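Side-chain contacts in ABC-type amino acid transport system, periplasmic component (PDB 4YMX), which binds arginine as the substrate-binding component of an amino acid ABC transporter and probably delivers it to the membrane complex: residues G90-L95 / A105-T110; D118-Y123 / E239-L244; F65-A70 / L81-M86; K75-K80 / K231-V236. All blocks are in the same frame, centred on the assembly; numbering follows the deposited sequence. Where two conformers were deposited one is given.

Interaction 1 (G90-L95 / A105-T110); sequences GLIPAL and AGMTPT. With ARG (arginine), chain C.
Leu-91 and Ala-105 mark the closest backbone approach, 8.6 Å between their CA atoms, where the helix of 90-95 passes the irregular segment 105-110 with no hydrogen bond across. The side chains bridge this distance. Leu-91 points CD1 at Ala-105 CB, 3.6 Å away. Met-107 runs out with CG anti to the backbone N (chi1 179°), then bends at its last torsion (chi3 -74°). The bend sets CE against the helix, 4.1 Å from Leu-91 CB and 4.1 Å from Ile-92 CG1. Ile-92 CD1 lies beside the sulfur.

This loop belongs to the arginine pocket of a type 2 periplasmic binding protein fold, and its two sides do different work. Side chains of Ala-105 and Met-107 face the helix, while backbone polar atoms face the ligand. Ala-105 O accepts from NE of the bound arginine at 2.9 Å. Gly-106 O takes the ligand's amino N at 2.8 Å. Thr-108 N gives a nearly straight bond (172°) to the ligand carboxylate O, 2.9 Å away. With an alanine in place of Met-107, a gap would probably open beside Leu-91 and Ile-92, and the ligand-binding backbone would be less firmly backed. Phe-88 and Phe-119 also touch the methionine. Thr-108 OG1 accepts from the ligand amino group and is also hydrogen-bonded to Gly-221 O.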
loop_
_atom_site.group_PDB
_atom_site.type_symbol
_atom_site.label_atom_id
_atom_site.label_comp_id
_atom_site.label_asym_id
_atom_site.label_seq_id
_atom_site.Cartn_x
_atom_site.Cartn_y
_atom_site.Cartn_z
ATOM N N GLY A 90 1.011 10.238 -6.718
ATOM C CA GLY A 90 0.886 11.637 -6.355
ATOM C C GLY A 90 1.052 11.912 -4.874
ATOM O O GLY A 90 1.063 13.071 -4.464
ATOM N N LEU A 91 1.194 10.871 -4.060
ATOM C CA LEU A 91 1.194 11.068 -2.607
ATOM C C LEU A 91 2.399 11.847 -2.087
ATOM O O LEU A 91 2.235 12.822 -1.350
ATOM C CB LEU A 91 1.058 9.732 -1.864
ATOM C CG LEU A 91 -0.317 9.092 -2.019
ATOM C CD1 LEU A 91 -0.238 7.647 -1.569
ATOM C CD2 LEU A 91 -1.370 9.835 -1.205
ATOM N N ILE A 92 3.604 11.442 -2.471
ATOM C CA ILE A 92 4.784 12.184 -2.039
ATOM C C ILE A 92 4.810 13.630 -2.589
ATOM O O ILE A 92 5.060 14.571 -1.824
ATOM C CB ILE A 92 6.086 11.380 -2.256
ATOM C CG1 ILE A 92 6.160 10.271 -1.201
ATOM C CG2 ILE A 92 7.314 12.291 -2.192
ATOM C CD1 ILE A 92 7.254 9.272 -1.447
ATOM N N PRO A 93 4.497 13.827 -3.888
ATOM C CA PRO A 93 4.382 15.215 -4.352
ATOM C C PRO A 93 3.344 16.052 -3.589
ATOM O O PRO A 93 3.596 17.222 -3.315
ATOM C CB PRO A 93 3.964 15.051 -5.810
ATOM C CG PRO A 93 4.625 13.779 -6.229
ATOM C CD PRO A 93 4.536 12.877 -5.015
ATOM N N ALA A 94 2.206 15.467 -3.238
ATOM C CA ALA A 94 1.200 16.198 -2.476
ATOM C C ALA A 94 1.725 16.591 -1.095
ATOM O O ALA A 94 1.472 17.695 -0.610
ATOM C CB ALA A 94 -0.085 15.378 -2.358
ATOM N N LEU A 95 2.473 15.689 -0.470
ATOM C CA LEU A 95 3.024 15.932 0.850
ATOM C C LEU A 95 4.088 17.028 0.784
ATOM O O LEU A 95 4.124 17.928 1.634
ATOM C CB LEU A 95 3.595 14.625 1.396
ATOM C CG LEU A 95 4.071 14.548 2.837
ATOM C CD1 LEU A 95 2.960 14.935 3.797
ATOM C CD2 LEU A 95 4.576 13.137 3.123
ATOM N N ALA A 105 -0.432 4.937 3.464
ATOM C CA ALA A 105 -0.863 4.230 2.261
ATOM C C ALA A 105 -0.054 2.959 2.029
ATOM O O ALA A 105 0.406 2.690 0.913
ATOM C CB ALA A 105 -0.748 5.155 1.040
ATOM N N GLY A 106 0.149 2.186 3.092
ATOM C CA GLY A 106 0.994 1.008 3.017
ATOM C C GLY A 106 2.342 1.341 2.398
ATOM O O GLY A 106 2.889 0.578 1.590
ATOM N N MET A 107 2.876 2.504 2.767
ATOM C CA MET A 107 4.013 3.077 2.066
ATOM C C MET A 107 5.341 2.691 2.698
ATOM O O MET A 107 5.567 2.890 3.894
ATOM C CB MET A 107 3.884 4.596 2.001
ATOM C CG MET A 107 5.070 5.238 1.302
ATOM S SD MET A 107 4.954 7.023 1.110
ATOM C CE MET A 107 3.739 7.134 -0.209
ATOM N N THR A 108 6.229 2.148 1.874
ATOM C CA THR A 108 7.515 1.664 2.357
ATOM C C THR A 108 8.510 2.810 2.537
ATOM O O THR A 108 8.674 3.635 1.644
ATOM C CB THR A 108 8.082 0.612 1.402
ATOM O OG1 THR A 108 7.154 -0.476 1.301
ATOM C CG2 THR A 108 9.423 0.082 1.903
ATOM N N PRO A 109 9.175 2.875 3.703
ATOM C CA PRO A 109 10.133 3.966 3.914
ATOM C C PRO A 109 11.481 3.688 3.253
ATOM O O PRO A 109 12.460 3.400 3.945
ATOM C CB PRO A 109 10.286 4.004 5.439
ATOM C CG PRO A 109 10.015 2.607 5.878
ATOM C CD PRO A 109 8.937 2.104 4.936
ATOM N N THR A 110 11.538 3.807 1.931
ATOM C CA THR A 110 12.761 3.512 1.185
ATOM C C THR A 110 13.811 4.594 1.379
ATOM O O THR A 110 13.479 5.748 1.659
ATOM C CB THR A 110 12.482 3.362 -0.326
ATOM O OG1 THR A 110 12.095 4.632 -0.873
ATOM C CG2 THR A 110 11.375 2.366 -0.566
HETATM N N ARG C . 4.400 -0.721 -0.367
HETATM C CA ARG C . 4.524 -0.291 -1.785
HETATM C C ARG C . 5.244 1.042 -1.881
HETATM O O ARG C . 5.509 1.686 -0.868
HETATM C CB ARG C . 3.141 -0.185 -2.430
HETATM C CG ARG C . 2.177 0.713 -1.679
HETATM C CD ARG C . 0.929 1.002 -2.497
HETATM N NE ARG C . -0.120 1.577 -1.666
HETATM C CZ ARG C . -1.322 1.927 -2.108
HETATM N NH1 ARG C . -1.647 1.773 -3.380
HETATM N NH2 ARG C . -2.198 2.440 -1.266
HETATM O OXT ARG C . 5.574 1.495 -2.975
#

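Interaction 2 (D118-Y123 / E239-L244); sequences DFSDLY and EVIKEL
Ile-241 makes a helix-on-sheet contact, packing on Tyr-123 CB and over the polar atoms of Ser-120 and Asp-121. It joins helix 231-247 to strand 117-124, an outermost strand of the mixed sheet in one lobe of this binding-protein fold. The two short segments run almost parallel, at 5° to each other, with their axes 8.8 Å apart. Ile-241 carries nearly all of the contact from the helix side. Its branch CG2 touches Tyr-123 CB at 4.1 Å. The phenol of Tyr-123 then leads away from the helix, and its OH makes a weak hydrogen bond to Asp-66. The longer branch of Ile-241 ends over Ser-120 and Asp-121, with CD1 3.9 Å from Asp-121 O. At the solvent edge Asp-121 and Lys-242 lie near each other with opposite charges, but OD2 and NZ stay 5.6 Å apart, too far for a salt bridge. The hydroxyl under Ile-241 is well satisfied despite its apolar neighbour. Ser-120 OG sits between its own backbone N and carbonyl carbon (chi1 74°), and it is also bonded to Val-224 N on the next strand. From there OG donates to Asp-121 O at 2.8 Å, tilted from the carbonyl plane, while Ile-241 CD1 lies 3.6 Å from OG.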
loop_
_atom_site.group_PDB
_atom_site.type_symbol
_atom_site.label_atom_id
_atom_site.label_comp_id
_atom_site.label_asym_id
_atom_site.label_seq_id
_atom_site.Cartn_x
_atom_site.Cartn_y
_atom_site.Cartn_z
ATOM N N ASP A 118 9.908 12.554 5.444
ATOM C CA ASP A 118 10.323 11.850 6.653
ATOM C C ASP A 118 9.333 10.735 6.985
ATOM O O ASP A 118 8.126 10.887 6.799
ATOM C CB ASP A 118 10.418 12.815 7.839
ATOM C CG ASP A 118 11.588 13.768 7.731
ATOM O OD1 ASP A 118 12.570 13.440 7.037
ATOM O OD2 ASP A 118 11.528 14.842 8.358
ATOM N N PHE A 119 9.849 9.627 7.501
ATOM C CA PHE A 119 9.009 8.477 7.829
ATOM C C PHE A 119 8.994 8.148 9.309
ATOM O O PHE A 119 10.002 8.276 10.016
ATOM C CB PHE A 119 9.450 7.233 7.055
ATOM C CG PHE A 119 9.100 7.272 5.603
ATOM C CD1 PHE A 119 7.857 6.835 5.161
ATOM C CD2 PHE A 119 10.013 7.747 4.674
ATOM C CE1 PHE A 119 7.533 6.871 3.805
ATOM C CE2 PHE A 119 9.698 7.785 3.325
ATOM C CZ PHE A 119 8.451 7.347 2.890
ATOM N N SER A 120 7.830 7.704 9.765
ATOM C CA SER A 120 7.681 7.160 11.103
ATOM C C SER A 120 8.375 5.816 11.226
ATOM O O SER A 120 8.878 5.252 10.248
ATOM C CB SER A 120 6.197 6.978 11.409
ATOM O OG SER A 120 5.688 5.856 10.688
ATOM N N ASP A 121 8.374 5.298 12.445
ATOM C CA ASP A 121 8.727 3.908 12.672
ATOM C C ASP A 121 7.796 3.024 11.848
ATOM O O ASP A 121 6.662 3.416 11.535
ATOM C CB ASP A 121 8.576 3.569 14.156
ATOM C CG ASP A 121 9.555 4.327 15.032
ATOM O OD1 ASP A 121 10.734 4.446 14.643
ATOM O OD2 ASP A 121 9.146 4.781 16.121
ATOM N N LEU A 122 8.268 1.835 11.490
ATOM C CA LEU A 122 7.415 0.876 10.788
ATOM C C LEU A 122 6.222 0.484 11.657
ATOM O O LEU A 122 6.352 0.334 12.881
ATOM C CB LEU A 122 8.198 -0.383 10.413
ATOM C CG LEU A 122 9.302 -0.251 9.372
ATOM C CD1 LEU A 122 10.108 -1.526 9.330
ATOM C CD2 LEU A 122 8.707 0.030 8.008
ATOM N N TYR A 123 5.057 0.314 11.033
ATOM C CA TYR A 123 3.878 -0.140 11.768
ATOM C C TYR A 123 3.318 -1.469 11.237
ATOM O O TYR A 123 2.376 -2.021 11.814
ATOM C CB TYR A 123 2.780 0.937 11.802
ATOM C CG TYR A 123 2.215 1.274 10.444
ATOM C CD1 TYR A 123 1.264 0.455 9.841
ATOM C CD2 TYR A 123 2.629 2.411 9.758
ATOM C CE1 TYR A 123 0.755 0.753 8.594
ATOM C CE2 TYR A 123 2.108 2.717 8.505
ATOM C CZ TYR A 123 1.176 1.881 7.935
ATOM O OH TYR A 123 0.667 2.167 6.690
ATOM N N GLU A 239 4.702 8.478 18.558
ATOM C CA GLU A 239 4.110 8.226 19.872
ATOM C C GLU A 239 2.813 7.424 19.764
ATOM O O GLU A 239 2.570 6.511 20.553
ATOM C CB GLU A 239 3.851 9.544 20.617
ATOM C CG GLU A 239 5.105 10.289 21.071
ATOM C CD GLU A 239 4.794 11.645 21.688
ATOM O OE1 GLU A 239 3.709 11.798 22.290
ATOM O OE2 GLU A 239 5.633 12.563 21.565
ATOM N N VAL A 240 1.974 7.766 18.794
ATOM C CA VAL A 240 0.693 7.078 18.629
ATOM C C VAL A 240 0.899 5.629 18.199
ATOM O O VAL A 240 0.248 4.726 18.728
ATOM C CB VAL A 240 -0.220 7.822 17.624
ATOM C CG1 VAL A 240 -1.410 6.958 17.227
ATOM C CG2 VAL A 240 -0.672 9.151 18.224
ATOM N N ILE A 241 1.813 5.403 17.259
ATOM C CA ILE A 241 2.128 4.036 16.843
ATOM C C ILE A 241 2.639 3.228 18.034
ATOM O O ILE A 241 2.199 2.101 18.258
ATOM C CB ILE A 241 3.150 3.996 15.699
ATOM C CG1 ILE A 241 2.536 4.618 14.445
ATOM C CG2 ILE A 241 3.599 2.554 15.428
ATOM C CD1 ILE A 241 3.539 4.848 13.333
ATOM N N LYS A 242 3.545 3.810 18.811
ATOM C CA LYS A 242 4.050 3.126 20.001
ATOM C C LYS A 242 2.930 2.839 20.994
ATOM O O LYS A 242 2.835 1.729 21.529
ATOM C CB LYS A 242 5.172 3.941 20.653
ATOM C CG LYS A 242 6.560 3.542 20.180
ATOM C CD LYS A 242 7.642 4.081 21.112
ATOM C CE LYS A 242 9.032 3.610 20.692
ATOM N NZ LYS A 242 9.289 2.182 21.040
ATOM N N GLU A 243 2.067 3.816 21.252
ATOM C CA GLU A 243 0.996 3.590 22.218
ATOM C C GLU A 243 -0.034 2.570 21.727
ATOM O O GLU A 243 -0.554 1.785 22.519
ATOM C CB GLU A 243 0.337 4.908 22.637
ATOM C CG GLU A 243 -0.814 4.766 23.630
ATOM C CD GLU A 243 -0.406 4.184 24.983
ATOM O OE1 GLU A 243 -1.321 3.924 25.785
ATOM O OE2 GLU A 243 0.807 3.994 25.252
ATOM N N LEU A 244 -0.318 2.561 20.427
ATOM C CA LEU A 244 -1.180 1.518 19.873
ATOM C C LEU A 244 -0.594 0.144 20.179
ATOM O O LEU A 244 -1.288 -0.751 20.670
ATOM C CB LEU A 244 -1.340 1.686 18.355
ATOM C CG LEU A 244 -2.221 2.839 17.880
ATOM C CD1 LEU A 244 -2.131 2.966 16.361
ATOM C CD2 LEU A 244 -3.664 2.648 18.328
#

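Interaction 3 (F65-A70 / L81-M86); sequences FDIDIA and LEIKDM
Ala-70 and Leu-81 form the closer-set end of this contact between helix 65-77 and strand 80-85, with CA atoms 7.5 Å apart. The small methyl of Ala-70 meets both branches of the leucine. Its CB is 3.8 Å from Leu-81 CD2, and CD1 is only slightly further. Leu-81 reaches it with CG anti to the backbone N (chi1 175°). At the other end the backbones stand wider, with 8.9 Å between the CA atoms of Ile-67 and Ile-83. Here the longer side chains close the distance. Ile-83 CD1 lies against the CD1 of Ile-67, 4.0 Å away, and also near its CG2. Ile-67 is buried, but Ile-83 remains partly exposed. Met-41 of strand 38-43 touches both isoleucines and Ala-70. Strands 38-43 and 80-85 are parallel neighbours, and helix 65-77 makes the beta-alpha-beta crossover between them, with antiparallel sheet 46-63 inserted before the helix. Glu-82 and Lys-84 lie on the other side of the strand. Glu-82 forms a salt bridge with Lys-80, and exposed Lys-84 bonds to Arg-99 O. The closest side-chain contacts are all methyl to methyl. With no hydrogen bond or charge pair across, the contact rests on hydrophobic burial and the fit of methyl groups.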
loop_
_atom_site.group_PDB
_atom_site.type_symbol
_atom_site.label_atom_id
_atom_site.label_comp_id
_atom_site.label_asym_id
_atom_site.label_seq_id
_atom_site.Cartn_x
_atom_site.Cartn_y
_atom_site.Cartn_z
ATOM N N PHE A 65 -6.955 -0.632 7.839
ATOM C CA PHE A 65 -5.948 -0.569 8.893
ATOM C C PHE A 65 -5.292 0.809 8.956
ATOM O O PHE A 65 -5.135 1.389 10.034
ATOM C CB PHE A 65 -4.911 -1.662 8.616
ATOM C CG PHE A 65 -3.852 -1.814 9.664
ATOM C CD1 PHE A 65 -4.180 -2.117 10.982
ATOM C CD2 PHE A 65 -2.516 -1.750 9.310
ATOM C CE1 PHE A 65 -3.186 -2.291 11.933
ATOM C CE2 PHE A 65 -1.517 -1.929 10.258
ATOM C CZ PHE A 65 -1.855 -2.202 11.571
ATOM N N ASP A 66 -4.922 1.346 7.799
ATOM C CA ASP A 66 -4.284 2.659 7.768
ATOM C C ASP A 66 -5.222 3.760 8.221
ATOM O O ASP A 66 -4.777 4.756 8.807
ATOM C CB ASP A 66 -3.755 2.997 6.373
ATOM C CG ASP A 66 -2.474 2.252 6.027
ATOM O OD1 ASP A 66 -1.876 1.609 6.904
ATOM O OD2 ASP A 66 -2.039 2.356 4.864
ATOM N N ILE A 67 -6.507 3.604 7.936
ATOM C CA ILE A 67 -7.486 4.601 8.364
ATOM C C ILE A 67 -7.687 4.560 9.883
ATOM O O ILE A 67 -7.813 5.606 10.525
ATOM C CB ILE A 67 -8.836 4.429 7.658
ATOM C CG1 ILE A 67 -8.643 4.369 6.142
ATOM C CG2 ILE A 67 -9.792 5.554 8.053
ATOM C CD1 ILE A 67 -7.799 5.476 5.558
ATOM N N ASP A 68 -7.702 3.365 10.462
ATOM C CA ASP A 68 -7.784 3.267 11.911
ATOM C C ASP A 68 -6.581 3.933 12.569
ATOM O O ASP A 68 -6.725 4.617 13.588
ATOM C CB ASP A 68 -7.926 1.818 12.360
ATOM C CG ASP A 68 -9.275 1.227 11.997
ATOM O OD1 ASP A 68 -10.186 1.974 11.569
ATOM O OD2 ASP A 68 -9.424 -0.002 12.142
ATOM N N ILE A 69 -5.401 3.764 11.981
ATOM C CA ILE A 69 -4.209 4.405 12.528
ATOM C C ILE A 69 -4.337 5.925 12.397
ATOM O O ILE A 69 -4.041 6.674 13.337
ATOM C CB ILE A 69 -2.925 3.899 11.830
ATOM C CG1 ILE A 69 -2.712 2.418 12.163
ATOM C CG2 ILE A 69 -1.719 4.730 12.236
ATOM C CD1 ILE A 69 -1.574 1.761 11.398
ATOM N N ALA A 70 -4.798 6.381 11.235
ATOM C CA ALA A 70 -5.006 7.812 11.019
ATOM C C ALA A 70 -5.960 8.405 12.033
ATOM O O ALA A 70 -5.724 9.504 12.552
ATOM C CB ALA A 70 -5.531 8.053 9.652
ATOM N N LEU A 81 -10.161 14.496 11.118
ATOM C CA LEU A 81 -9.398 13.864 10.047
ATOM C C LEU A 81 -10.110 14.073 8.715
ATOM O O LEU A 81 -11.304 13.778 8.583
ATOM C CB LEU A 81 -9.249 12.367 10.304
ATOM C CG LEU A 81 -8.569 11.560 9.192
ATOM C CD1 LEU A 81 -7.092 11.904 9.069
ATOM C CD2 LEU A 81 -8.754 10.072 9.428
ATOM N N GLU A 82 -9.382 14.596 7.738
ATOM C CA GLU A 82 -9.874 14.639 6.369
ATOM C C GLU A 82 -8.969 13.770 5.517
ATOM O O GLU A 82 -7.743 13.831 5.639
ATOM C CB GLU A 82 -9.918 16.078 5.844
ATOM C CG GLU A 82 -11.059 16.895 6.466
ATOM C CD GLU A 82 -11.159 18.321 5.938
ATOM O OE1 GLU A 82 -12.105 19.037 6.346
ATOM O OE2 GLU A 82 -10.308 18.737 5.126
ATOM N N ILE A 83 -9.574 12.957 4.657
ATOM C CA ILE A 83 -8.822 12.074 3.784
ATOM C C ILE A 83 -8.972 12.516 2.333
ATOM O O ILE A 83 -10.095 12.736 1.854
ATOM C CB ILE A 83 -9.318 10.624 3.905
ATOM C CG1 ILE A 83 -9.286 10.158 5.358
ATOM C CG2 ILE A 83 -8.474 9.699 3.041
ATOM C CD1 ILE A 83 -9.936 8.811 5.561
ATOM N N LYS A 84 -7.844 12.649 1.638
ATOM C CA LYS A 84 -7.850 12.859 0.191
ATOM C C LYS A 84 -7.384 11.585 -0.508
ATOM O O LYS A 84 -6.255 11.136 -0.299
ATOM C CB LYS A 84 -6.935 14.020 -0.197
ATOM C CG LYS A 84 -7.381 15.395 0.300
ATOM C CD LYS A 84 -6.420 16.466 -0.192
ATOM C CE LYS A 84 -6.848 17.862 0.234
ATOM N NZ LYS A 84 -5.881 18.906 -0.232
ATOM N N ASP A 85 -8.248 11.017 -1.340
ATOM C CA ASP A 85 -7.907 9.837 -2.133
ATOM C C ASP A 85 -7.312 10.286 -3.466
ATOM O O ASP A 85 -7.882 11.134 -4.170
ATOM C CB ASP A 85 -9.157 8.984 -2.343
ATOM C CG ASP A 85 -8.866 7.638 -2.968
ATOM O OD1 ASP A 85 -9.839 6.972 -3.374
ATOM O OD2 ASP A 85 -7.690 7.233 -3.059
ATOM N N MET A 86 -6.127 9.770 -3.779
ATOM C CA MET A 86 -5.443 10.112 -5.017
ATOM C C MET A 86 -4.585 8.937 -5.483
ATOM O O MET A 86 -4.325 7.999 -4.717
ATOM C CB MET A 86 -4.570 11.355 -4.817
ATOM C CG MET A 86 -3.386 11.125 -3.886
ATOM S SD MET A 86 -2.491 12.639 -3.500
ATOM C CE MET A 86 -3.642 13.412 -2.383
#

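Interaction 4 (K75-K80 / K231-V236); sequences KKLGVK and KSLLDV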
loop_
_atom_site.group_PDB
_atom_site.type_symbol
_atom_site.label_atom_id
_atom_site.label_comp_id
_atom_site.label_asym_id
_atom_site.label_seq_id
_atom_site.Cartn_x
_atom_site.Cartn_y
_atom_site.Cartn_z
ATOM N N LYS A 75 -7.167 11.681 16.808
ATOM C CA LYS A 75 -7.704 11.748 18.166
ATOM C C LYS A 75 -6.680 12.236 19.187
ATOM O O LYS A 75 -7.020 13.024 20.083
ATOM C CB LYS A 75 -8.332 10.420 18.579
ATOM C CG LYS A 75 -9.673 10.190 17.907
ATOM C CD LYS A 75 -10.496 9.126 18.615
ATOM C CE LYS A 75 -11.710 8.729 17.788
ATOM N NZ LYS A 75 -11.599 7.320 17.321
ATOM N N LYS A 76 -5.432 11.799 19.043
ATOM C CA LYS A 76 -4.343 12.306 19.878
ATOM C C LYS A 76 -4.177 13.813 19.711
ATOM O O LYS A 76 -3.961 14.543 20.684
ATOM C CB LYS A 76 -3.033 11.596 19.530
ATOM C CG LYS A 76 -1.850 11.979 20.408
ATOM C CD LYS A 76 -2.071 11.619 21.873
ATOM C CE LYS A 76 -0.772 11.766 22.653
ATOM N NZ LYS A 76 -0.917 11.373 24.080
ATOM N N LEU A 77 -4.294 14.285 18.476
ATOM C CA LEU A 77 -4.125 15.707 18.189
ATOM C C LEU A 77 -5.363 16.537 18.538
ATOM O O LEU A 77 -5.284 17.765 18.615
ATOM C CB LEU A 77 -3.780 15.907 16.712
ATOM C CG LEU A 77 -2.419 15.403 16.220
ATOM C CD1 LEU A 77 -2.393 15.395 14.697
ATOM C CD2 LEU A 77 -1.293 16.268 16.763
ATOM N N GLY A 78 -6.498 15.868 18.740
ATOM C CA GLY A 78 -7.761 16.543 19.005
ATOM C C GLY A 78 -8.283 17.309 17.803
ATOM O O GLY A 78 -8.828 18.409 17.943
ATOM N N VAL A 79 -8.119 16.731 16.615
ATOM C CA VAL A 79 -8.546 17.388 15.384
ATOM C C VAL A 79 -9.394 16.462 14.518
ATOM O O VAL A 79 -9.428 15.246 14.729
ATOM C CB VAL A 79 -7.342 17.875 14.542
ATOM C CG1 VAL A 79 -6.532 18.923 15.304
ATOM C CG2 VAL A 79 -6.458 16.702 14.150
ATOM N N LYS A 80 -10.071 17.062 13.543
ATOM C CA LYS A 80 -10.852 16.329 12.555
ATOM C C LYS A 80 -9.906 15.740 11.520
ATOM O O LYS A 80 -8.960 16.406 11.090
ATOM C CB LYS A 80 -11.831 17.283 11.863
ATOM C CG LYS A 80 -12.665 16.650 10.740
ATOM C CD LYS A 80 -13.336 17.718 9.885
ATOM C CE LYS A 80 -14.132 17.108 8.742
ATOM N NZ LYS A 80 -14.497 18.150 7.739
ATOM N N LYS A 231 8.865 17.800 12.348
ATOM C CA LYS A 231 9.169 16.986 13.516
ATOM C C LYS A 231 8.011 16.925 14.492
ATOM O O LYS A 231 7.790 15.889 15.121
ATOM C CB LYS A 231 10.416 17.520 14.234
ATOM C CG LYS A 231 10.784 16.724 15.470
ATOM C CD LYS A 231 11.782 17.455 16.347
ATOM C CE LYS A 231 13.167 17.432 15.753
ATOM N NZ LYS A 231 13.636 16.044 15.518
ATOM N N SER A 232 7.277 18.025 14.635
ATOM C CA SER A 232 6.165 18.062 15.578
ATOM C C SER A 232 5.167 16.955 15.264
ATOM O O SER A 232 4.774 16.193 16.147
ATOM C CB SER A 232 5.474 19.421 15.546
ATOM O OG SER A 232 4.450 19.481 16.517
ATOM N N LEU A 233 4.785 16.842 13.994
ATOM C CA LEU A 233 3.828 15.818 13.597
ATOM C C LEU A 233 4.452 14.429 13.632
ATOM O O LEU A 233 3.810 13.472 14.085
ATOM C CB LEU A 233 3.252 16.109 12.208
ATOM C CG LEU A 233 2.224 15.071 11.734
ATOM C CD1 LEU A 233 1.095 14.923 12.756
ATOM C CD2 LEU A 233 1.676 15.477 10.365
ATOM N N LEU A 234 5.693 14.311 13.170
ATOM C CA LEU A 234 6.380 13.025 13.177
ATOM C C LEU A 234 6.463 12.443 14.584
ATOM O O LEU A 234 6.225 11.253 14.784
ATOM C CB LEU A 234 7.781 13.151 12.579
ATOM C CG LEU A 234 8.549 11.832 12.468
ATOM C CD1 LEU A 234 7.773 10.846 11.611
ATOM C CD2 LEU A 234 9.939 12.085 11.895
ATOM N N ASP A 235 6.772 13.286 15.565
ATOM C CA ASP A 235 6.899 12.811 16.938
ATOM C C ASP A 235 5.570 12.298 17.475
ATOM O O ASP A 235 5.524 11.248 18.130
ATOM C CB ASP A 235 7.467 13.904 17.850
ATOM C CG ASP A 235 8.964 14.092 17.679
ATOM O OD1 ASP A 235 9.624 13.241 17.044
ATOM O OD2 ASP A 235 9.486 15.105 18.193
ATOM N N VAL A 236 4.491 13.026 17.193
ATOM C CA VAL A 236 3.157 12.569 17.573
ATOM C C VAL A 236 2.809 11.241 16.897
ATOM O O VAL A 236 2.285 10.334 17.550
ATOM C CB VAL A 236 2.068 13.626 17.268
ATOM C CG1 VAL A 236 0.679 13.041 17.472
ATOM C CG2 VAL A 236 2.264 14.873 18.147
#
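Leu-77 meets Val-236 and Leu-233 because its CG lies anti to the carbonyl carbon (chi1 -68°), and the extended second torsion then turns both methyls toward helix 231-247. Lys-76 starts differently, with CG anti to the backbone N (chi1 -176°), and then bends (chi2 62°). Its CG comes to the helix while the ammonium group is carried off.

Leu-77 divides its two branches between two partners one helical turn apart. CD2 rests on Val-236, 3.8 Å from CG1 and 4.1 Å from CG2. CD1 meets Leu-233 CD1 at 4.0 Å, the two leucine side chains crossing at about a right angle. Val-236 CG1 is shared, since Lys-76 CG also touches it at 4.0 Å. Replacing Leu-77 with an alanine would probably take away the partner of Leu-233 CD1 and leave Val-236 CG1 with Lys-76 CG alone across this contact, opening a gap between the helices. Leu-77 and Leu-233 also both touch Ile-39 of strand 38-43, so the contact has the sheet beneath it. On the outer side, exposed Lys-76 borders the solvent.

No hydrogen bond crosses between the segments. The chain turns away directly after Leu-77. Gly-78, with positive phi, is the C-prime residue of a Schellman motif, which ends helix 65-77 where it packs beside helix 231-247 on the sheet and sends the chain into strand 80-85.

In the fold
All four contacts lie in one lobe, around the mixed sheet that includes strands 38-43, 80-85 and 117-124. Along the chain interaction 3 closes first, then interaction 1, and interaction 2 opens after both; interaction 4 spans interaction 1 and crosses the other two. Interactions 3 and 4 share helix 65-77, with centres 14 Å apart. Interactions 2 and 4 share helix 231-247, and their centres are 11 Å apart. That late helix thus packs beside the early one. Asp-66 joins interactions 3, 1 and 2: one oxygen bonds Gly-106 N, the other makes a weak bond to Tyr-123 OH. The arginine-binding loop also packs on the outer strand through Pro-109 and Met-107, while interaction 4 lies farther out.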